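Long-range contacts in folylpolyglutamate synthase protein FOLC (Mycobacterium tuberculosis, PDB 2VOR), which probably adds L-glutamate to dihydropteroate and, in successive steps, to tetrahydrofolate, spending ATP with magnesium as cofactor: residues Gln275-Gln280 with His297-Ala302; Phe263-Arg268 with Asn301-Leu306. All coordinates share one frame; numbering follows the deposited sequence.

From the N terminus, the chain first runs through Phe-263-Arg-268 on strand 264-271, turns back through Gln-275-Gln-280 on the neighbouring antiparallel strand 274-280, adds strand 285-291 and then enters helix 296-313. Contact 1 closes the shorter loop, with 16 residues between its segments, and this loop lies within the 32-residue one closed by contact 2. Both end on the same helix and share Asn-301 and Ala-302, with centres about 4 Å apart. Together they seat two neighbouring strands of the three-stranded antiparallel sheet on helix 296-313, whose Asn-301 holds the nucleotide analogue. A hydrogen bond joins the two contacts, Arg-268 NE lying 2.8 Å from Gln-275 OE1.

Contact 1. Residues Gln275-Gln280 with His297-Ala302; sequences QVLQLQ and HQAHNA. With ACP (phosphomethylphosphonic acid adenylate ester), chain B.
Leu-277 meets the helix through both of its methyl groups: CD2 lies 3.7 Å from Ala-299 CB, and CD1 lies 3.9 Å from Ala-302 CB. With CG anti to the carbonyl carbon (chi1 -51°), its fork reaches two alanines one helical turn apart. The axes of the strand and helix segments come within 10.1 Å of each other. Leu-279 stands farther off, its CD2 4.4 Å from the carbonyl oxygen of Ala-299.

Gln-275 touches the helix segment with its amide by van der Waals contact alone, OE1 resting 3.5 Å from Ala-299 CB. Its amide plane stands 83° to that of Gln-298, and the two side chains cross at about a right angle. Although buried, this amide is satisfied from outside the two segments: NE2 hydrogen-bonds to the carbonyl oxygens of Leu-293 and Gly-295, and OE1 to the Arg-268 side chain.

Hydrogen bonds to the nucleotide analogue come from Asn-301. Its ND2 donates to N7 of ACP at 3.0 Å, nearly straight at 172°, while its OD1 accepts from N6. A second-shell bond, Asn-301 ND2 to Gln-298 OE1 (3.0 Å), helps fix which way the amide is turned, although the donor sits above the carbonyl plane of Gln-298. His-297 packs obliquely against the base, CD2 being 3.6 Å from C4 of ACP.

A strand of the small antiparallel sheet thus backs the helix that supplies Asn-301 to the adenine-binding site in this Mur ligase middle domain, a member of the P-loop NTPase clan.

Contact 2. Residues Phe263-Arg268 with Asn301-Leu306; sequences FAVLRR and NAVLAL. With ACP (phosphomethylphosphonic acid adenylate ester), chain B.
Val-303 of helix 296-313 packs against Phe-263, Ala-264 and Val-265, where the first strand of the small antiparallel sheet in the Mur ligase middle domain begins. Its two methyls have separate partners. CG1, placed between the backbone N and the carbonyl carbon (chi1 78°), touches Val-265 CG2 at 4.0 Å and also meets the Phe-263 ring at its edge, in plane. CG2 instead turns to the strand backbone, 3.5 Å from the carbonyl oxygen of Ala-264. Val-265 and Val-303 are the nearest pair by CA atoms, 6.4 Å apart.

Phe-263, just before the strand, carries the other large share of the interface. Its CB points at the helix, and the ring lies obliquely across Val-303 and reaches Leu-304. CD2 lies 3.9 Å from the carbonyl oxygen of Val-303, an oblique approach to the ring. Outside the two segments, Ala-307 and Leu-282 also touch this side chain.

Leu-304 starts on the side of the helix turned from the strand, but its CG lies opposite the backbone N (chi1 -156°) and the turn at chi2 (56°) brings CD1 back to the ring. At the far end of the aromatic ring, the packing closes where Phe-263 CZ meets the CD1 methyl of Leu-304 at 3.7 Å.

Contact 1. Residues Gln275-Gln280 with His297-Ala302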
loop_
_atom_site.group_PDB
_atom_site.type_symbol
_atom_site.label_atom_id
_atom_site.label_comp_id
_atom_site.label_asym_id
_atom_site.label_seq_id
_atom_site.Cartn_x
_atom_site.Cartn_y
_atom_site.Cartn_z
ATOM N N GLN A 275 2.341 -4.944 -18.615
ATOM C CA GLN A 275 1.616 -6.149 -19.006
ATOM C C GLN A 275 0.330 -5.785 -19.729
ATOM O O GLN A 275 -0.170 -4.679 -19.616
ATOM C CB GLN A 275 1.324 -7.016 -17.778
ATOM C CG GLN A 275 0.645 -6.297 -16.639
ATOM C CD GLN A 275 0.730 -7.115 -15.367
ATOM O OE1 GLN A 275 0.172 -8.206 -15.347
ATOM N NE2 GLN A 275 1.517 -6.645 -14.326
ATOM N N VAL A 276 -0.194 -6.711 -20.513
ATOM C CA VAL A 276 -1.469 -6.546 -21.155
ATOM C C VAL A 276 -2.434 -7.562 -20.584
ATOM O O VAL A 276 -2.109 -8.735 -20.492
ATOM C CB VAL A 276 -1.335 -6.666 -22.676
ATOM C CG1 VAL A 276 -2.722 -6.711 -23.333
ATOM C CG2 VAL A 276 -0.563 -5.402 -23.258
ATOM N N LEU A 277 -3.605 -7.118 -20.132
ATOM C CA LEU A 277 -4.548 -7.999 -19.408
ATOM C C LEU A 277 -5.836 -8.275 -20.186
ATOM O O LEU A 277 -6.314 -7.466 -20.948
ATOM C CB LEU A 277 -4.900 -7.442 -18.028
ATOM C CG LEU A 277 -3.729 -7.052 -17.118
ATOM C CD1 LEU A 277 -4.146 -6.193 -15.904
ATOM C CD2 LEU A 277 -2.966 -8.282 -16.736
ATOM N N GLN A 278 -6.388 -9.462 -20.003
ATOM C CA GLN A 278 -7.736 -9.686 -20.402
ATOM C C GLN A 278 -8.476 -10.063 -19.097
ATOM O O GLN A 278 -8.135 -10.990 -18.409
ATOM C CB GLN A 278 -7.804 -10.759 -21.472
ATOM C CG GLN A 278 -9.233 -11.140 -21.654
ATOM C CD GLN A 278 -9.463 -12.244 -22.687
ATOM O OE1 GLN A 278 -9.107 -13.430 -22.469
ATOM N NE2 GLN A 278 -10.127 -11.871 -23.800
ATOM N N LEU A 279 -9.464 -9.284 -18.724
ATOM C CA LEU A 279 -10.013 -9.400 -17.403
ATOM C C LEU A 279 -11.520 -9.702 -17.536
ATOM O O LEU A 279 -12.215 -9.100 -18.386
ATOM C CB LEU A 279 -9.831 -8.079 -16.688
ATOM C CG LEU A 279 -8.413 -7.590 -16.337
ATOM C CD1 LEU A 279 -8.505 -6.321 -15.509
ATOM C CD2 LEU A 279 -7.587 -8.615 -15.524
ATOM N N GLN A 280 -12.022 -10.645 -16.744
ATOM C CA GLN A 280 -13.464 -10.740 -16.540
ATOM C C GLN A 280 -13.895 -9.942 -15.310
ATOM O O GLN A 280 -13.578 -10.340 -14.176
ATOM C CB GLN A 280 -13.925 -12.201 -16.396
ATOM C CG GLN A 280 -15.443 -12.310 -16.183
ATOM C CD GLN A 280 -16.000 -13.549 -16.751
ATOM O OE1 GLN A 280 -15.496 -14.083 -17.745
ATOM N NE2 GLN A 280 -17.078 -14.044 -16.127
ATOM N N HIS A 297 1.186 -10.327 -9.437
ATOM C CA HIS A 297 0.400 -9.807 -8.347
ATOM C C HIS A 297 -0.351 -8.512 -8.712
ATOM O O HIS A 297 -1.473 -8.282 -8.209
ATOM C CB HIS A 297 1.252 -9.624 -7.070
ATOM C CG HIS A 297 2.385 -8.657 -7.214
ATOM N ND1 HIS A 297 3.520 -8.936 -7.946
ATOM C CD2 HIS A 297 2.568 -7.425 -6.698
ATOM C CE1 HIS A 297 4.343 -7.907 -7.901
ATOM N NE2 HIS A 297 3.785 -6.972 -7.155
ATOM N N GLN A 298 0.210 -7.687 -9.596
ATOM C CA GLN A 298 -0.447 -6.438 -9.951
ATOM C C GLN A 298 -1.619 -6.723 -10.906
ATOM O O GLN A 298 -2.534 -5.939 -10.988
ATOM C CB GLN A 298 0.550 -5.392 -10.544
ATOM C CG GLN A 298 1.589 -4.877 -9.564
ATOM C CD GLN A 298 1.002 -3.945 -8.518
ATOM O OE1 GLN A 298 -0.207 -3.861 -8.347
ATOM N NE2 GLN A 298 1.863 -3.251 -7.791
ATOM N N ALA A 299 -1.590 -7.834 -11.629
ATOM C CA ALA A 299 -2.737 -8.243 -12.434
ATOM C C ALA A 299 -3.930 -8.560 -11.540
ATOM O O ALA A 299 -5.062 -8.257 -11.904
ATOM C CB ALA A 299 -2.401 -9.467 -13.283
ATOM N N HIS A 300 -3.666 -9.213 -10.385
ATOM C CA HIS A 300 -4.683 -9.511 -9.396
ATOM C C HIS A 300 -5.194 -8.275 -8.657
ATOM O O HIS A 300 -6.407 -8.183 -8.433
ATOM C CB HIS A 300 -4.161 -10.546 -8.401
ATOM C CG HIS A 300 -3.877 -11.857 -9.037
ATOM N ND1 HIS A 300 -4.849 -12.600 -9.679
ATOM C CD2 HIS A 300 -2.720 -12.546 -9.188
ATOM C CE1 HIS A 300 -4.309 -13.683 -10.212
ATOM N NE2 HIS A 300 -3.019 -13.677 -9.929
ATOM N N ASN A 301 -4.313 -7.341 -8.261
ATOM C CA ASN A 301 -4.724 -6.022 -7.790
ATOM C C ASN A 301 -5.602 -5.321 -8.838
ATOM O O ASN A 301 -6.657 -4.789 -8.518
ATOM C CB ASN A 301 -3.488 -5.124 -7.380
ATOM C CG ASN A 301 -2.707 -5.706 -6.173
ATOM O OD1 ASN A 301 -3.288 -6.454 -5.379
ATOM N ND2 ASN A 301 -1.411 -5.356 -6.029
ATOM N N ALA A 302 -5.218 -5.351 -10.110
ATOM C CA ALA A 302 -6.001 -4.669 -11.097
ATOM C C ALA A 302 -7.412 -5.268 -11.164
ATOM O O ALA A 302 -8.436 -4.563 -11.227
ATOM C CB ALA A 302 -5.326 -4.787 -12.449
HETATM P PG ACP B . 2.293 -1.004 2.468
HETATM O O1G ACP B . 1.436 0.245 1.478
HETATM O O2G ACP B . 2.389 -0.817 4.003
HETATM O O3G ACP B . 3.622 -1.178 1.793
HETATM P PB ACP B . 0.052 -2.513 1.106
HETATM O O1B ACP B . -0.902 -3.539 1.568
HETATM O O2B ACP B . -0.615 -1.196 1.041
HETATM C C3B ACP B . 1.138 -2.410 2.596
HETATM P PA ACP B . 1.056 -2.097 -1.420
HETATM O O1A ACP B . 2.167 -1.052 -1.038
HETATM O O2A ACP B . 0.683 -2.305 -2.869
HETATM O O3A ACP B . 0.749 -3.130 -0.159
HETATM O "O5'" ACP B . 2.346 -3.189 -1.773
HETATM C "C5'" ACP B . 3.504 -3.500 -0.861
HETATM C "C4'" ACP B . 4.437 -4.542 -1.448
HETATM O "O4'" ACP B . 3.612 -5.729 -1.470
HETATM C "C3'" ACP B . 4.670 -4.262 -2.931
HETATM O "O3'" ACP B . 5.867 -3.536 -3.163
HETATM C "C2'" ACP B . 4.780 -5.640 -3.576
HETATM O "O2'" ACP B . 6.075 -6.211 -3.367
HETATM C "C1'" ACP B . 3.857 -6.461 -2.723
HETATM N N9 ACP B . 2.452 -6.688 -3.198
HETATM C C8 ACP B . 1.525 -5.770 -3.615
HETATM N N7 ACP B . 0.364 -6.386 -3.900
HETATM C C5 ACP B . 0.576 -7.701 -3.695
HETATM C C6 ACP B . -0.228 -8.819 -3.802
HETATM N N6 ACP B . -1.492 -8.720 -4.212
HETATM N N1 ACP B . 0.303 -10.000 -3.450
HETATM C C2 ACP B . 1.559 -10.142 -3.068
HETATM N N3 ACP B . 2.364 -9.101 -2.952
HETATM C C4 ACP B . 1.880 -7.890 -3.233
#

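Contact 2. Residues Phe263-Arg268 with Asn301-Leu306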
loop_
_atom_site.group_PDB
_atom_site.type_symbol
_atom_site.label_atom_id
_atom_site.label_comp_id
_atom_site.label_asym_id
_atom_site.label_seq_id
_atom_site.Cartn_x
_atom_site.Cartn_y
_atom_site.Cartn_z
ATOM N N PHE A 263 -15.168 -12.743 -10.612
ATOM C CA PHE A 263 -14.271 -12.044 -11.524
ATOM C C PHE A 263 -12.892 -12.725 -11.562
ATOM O O PHE A 263 -12.544 -13.509 -10.649
ATOM C CB PHE A 263 -14.174 -10.581 -11.120
ATOM C CG PHE A 263 -13.706 -10.378 -9.726
ATOM C CD1 PHE A 263 -14.609 -10.362 -8.646
ATOM C CD2 PHE A 263 -12.355 -10.223 -9.457
ATOM C CE1 PHE A 263 -14.164 -10.144 -7.328
ATOM C CE2 PHE A 263 -11.915 -10.039 -8.152
ATOM C CZ PHE A 263 -12.816 -9.998 -7.098
ATOM N N ALA A 264 -12.081 -12.424 -12.577
ATOM C CA ALA A 264 -10.794 -13.086 -12.668
ATOM C C ALA A 264 -9.885 -12.483 -13.748
ATOM O O ALA A 264 -10.363 -11.825 -14.675
ATOM C CB ALA A 264 -11.031 -14.533 -12.958
ATOM N N VAL A 265 -8.578 -12.683 -13.613
ATOM C CA VAL A 265 -7.688 -12.433 -14.689
ATOM C C VAL A 265 -7.738 -13.607 -15.626
ATOM O O VAL A 265 -7.321 -14.711 -15.288
ATOM C CB VAL A 265 -6.257 -12.386 -14.224
ATOM C CG1 VAL A 265 -5.358 -12.029 -15.423
ATOM C CG2 VAL A 265 -6.104 -11.379 -13.055
ATOM N N LEU A 266 -8.224 -13.389 -16.832
ATOM C CA LEU A 266 -8.291 -14.443 -17.861
ATOM C C LEU A 266 -6.972 -14.633 -18.607
ATOM O O LEU A 266 -6.512 -15.757 -18.811
ATOM C CB LEU A 266 -9.381 -14.115 -18.868
ATOM C CG LEU A 266 -10.771 -13.979 -18.301
ATOM C CD1 LEU A 266 -11.649 -13.844 -19.487
ATOM C CD2 LEU A 266 -11.196 -15.264 -17.478
ATOM N N ARG A 267 -6.355 -13.546 -19.033
ATOM C CA ARG A 267 -5.115 -13.686 -19.809
ATOM C C ARG A 267 -4.154 -12.562 -19.404
ATOM O O ARG A 267 -4.591 -11.515 -18.949
ATOM C CB ARG A 267 -5.381 -13.748 -21.334
ATOM N N ARG A 268 -2.862 -12.796 -19.564
ATOM C CA ARG A 268 -1.844 -11.940 -19.096
ATOM C C ARG A 268 -0.680 -12.081 -20.052
ATOM O O ARG A 268 -0.265 -13.181 -20.402
ATOM C CB ARG A 268 -1.415 -12.446 -17.728
ATOM C CG ARG A 268 -1.041 -11.414 -16.811
ATOM C CD ARG A 268 -0.455 -11.924 -15.482
ATOM N NE ARG A 268 0.602 -10.947 -15.263
ATOM C CZ ARG A 268 1.893 -11.249 -15.216
ATOM N NH1 ARG A 268 2.267 -12.529 -15.238
ATOM N NH2 ARG A 268 2.785 -10.262 -15.108
ATOM N N ASN A 301 -4.313 -7.341 -8.261
ATOM C CA ASN A 301 -4.724 -6.022 -7.790
ATOM C C ASN A 301 -5.602 -5.321 -8.838
ATOM O O ASN A 301 -6.657 -4.789 -8.518
ATOM C CB ASN A 301 -3.488 -5.124 -7.380
ATOM C CG ASN A 301 -2.707 -5.706 -6.173
ATOM O OD1 ASN A 301 -3.288 -6.454 -5.379
ATOM N ND2 ASN A 301 -1.411 -5.356 -6.029
ATOM N N ALA A 302 -5.218 -5.351 -10.110
ATOM C CA ALA A 302 -6.001 -4.669 -11.097
ATOM C C ALA A 302 -7.412 -5.268 -11.164
ATOM O O ALA A 302 -8.436 -4.563 -11.227
ATOM C CB ALA A 302 -5.326 -4.787 -12.449
ATOM N N VAL A 303 -7.530 -6.573 -11.208
ATOM C CA VAL A 303 -8.872 -7.098 -11.449
ATOM C C VAL A 303 -9.746 -6.857 -10.177
ATOM O O VAL A 303 -10.970 -6.629 -10.278
ATOM C CB VAL A 303 -8.834 -8.592 -11.851
ATOM C CG1 VAL A 303 -8.609 -9.523 -10.595
ATOM C CG2 VAL A 303 -10.130 -8.970 -12.585
ATOM N N LEU A 304 -9.096 -6.869 -8.995
ATOM C CA LEU A 304 -9.754 -6.463 -7.740
ATOM C C LEU A 304 -10.211 -5.032 -7.790
ATOM O O LEU A 304 -11.283 -4.717 -7.344
ATOM C CB LEU A 304 -8.854 -6.679 -6.493
ATOM C CG LEU A 304 -9.478 -6.852 -5.103
ATOM C CD1 LEU A 304 -10.487 -7.988 -5.055
ATOM C CD2 LEU A 304 -8.375 -7.052 -4.003
ATOM N N ALA A 305 -9.357 -4.152 -8.244
ATOM C CA ALA A 305 -9.722 -2.715 -8.330
ATOM C C ALA A 305 -10.890 -2.596 -9.287
ATOM O O ALA A 305 -11.825 -1.824 -9.070
ATOM C CB ALA A 305 -8.540 -1.912 -8.880
ATOM N N LEU A 306 -10.834 -3.317 -10.392
ATOM C CA LEU A 306 -11.998 -3.281 -11.330
ATOM C C LEU A 306 -13.345 -3.761 -10.726
ATOM O O LEU A 306 -14.353 -3.022 -10.775
ATOM C CB LEU A 306 -11.694 -4.053 -12.607
ATOM C CG LEU A 306 -12.754 -3.951 -13.706
ATOM C CD1 LEU A 306 -12.923 -2.533 -14.235
ATOM C CD2 LEU A 306 -12.417 -4.874 -14.839
HETATM P PG ACP B . 2.293 -1.004 2.468
HETATM O O1G ACP B . 1.436 0.245 1.478
HETATM O O2G ACP B . 2.389 -0.817 4.003
HETATM O O3G ACP B . 3.622 -1.178 1.793
HETATM P PB ACP B . 0.052 -2.513 1.106
HETATM O O1B ACP B . -0.902 -3.539 1.568
HETATM O O2B ACP B . -0.615 -1.196 1.041
HETATM C C3B ACP B . 1.138 -2.410 2.596
HETATM P PA ACP B . 1.056 -2.097 -1.420
HETATM O O1A ACP B . 2.167 -1.052 -1.038
HETATM O O2A ACP B . 0.683 -2.305 -2.869
HETATM O O3A ACP B . 0.749 -3.130 -0.159
HETATM O "O5'" ACP B . 2.346 -3.189 -1.773
HETATM C "C5'" ACP B . 3.504 -3.500 -0.861
HETATM C "C4'" ACP B . 4.437 -4.542 -1.448
HETATM O "O4'" ACP B . 3.612 -5.729 -1.470
HETATM C "C3'" ACP B . 4.670 -4.262 -2.931
HETATM O "O3'" ACP B . 5.867 -3.536 -3.163
HETATM C "C2'" ACP B . 4.780 -5.640 -3.576
HETATM O "O2'" ACP B . 6.075 -6.211 -3.367
HETATM C "C1'" ACP B . 3.857 -6.461 -2.723
HETATM N N9 ACP B . 2.452 -6.688 -3.198
HETATM C C8 ACP B . 1.525 -5.770 -3.615
HETATM N N7 ACP B . 0.364 -6.386 -3.900
HETATM C C5 ACP B . 0.576 -7.701 -3.695
HETATM C C6 ACP B . -0.228 -8.819 -3.802
HETATM N N6 ACP B . -1.492 -8.720 -4.212
HETATM N N1 ACP B . 0.303 -10.000 -3.450
HETATM C C2 ACP B . 1.559 -10.142 -3.068
HETATM N N3 ACP B . 2.364 -9.101 -2.952
HETATM C C4 ACP B . 1.880 -7.890 -3.233
#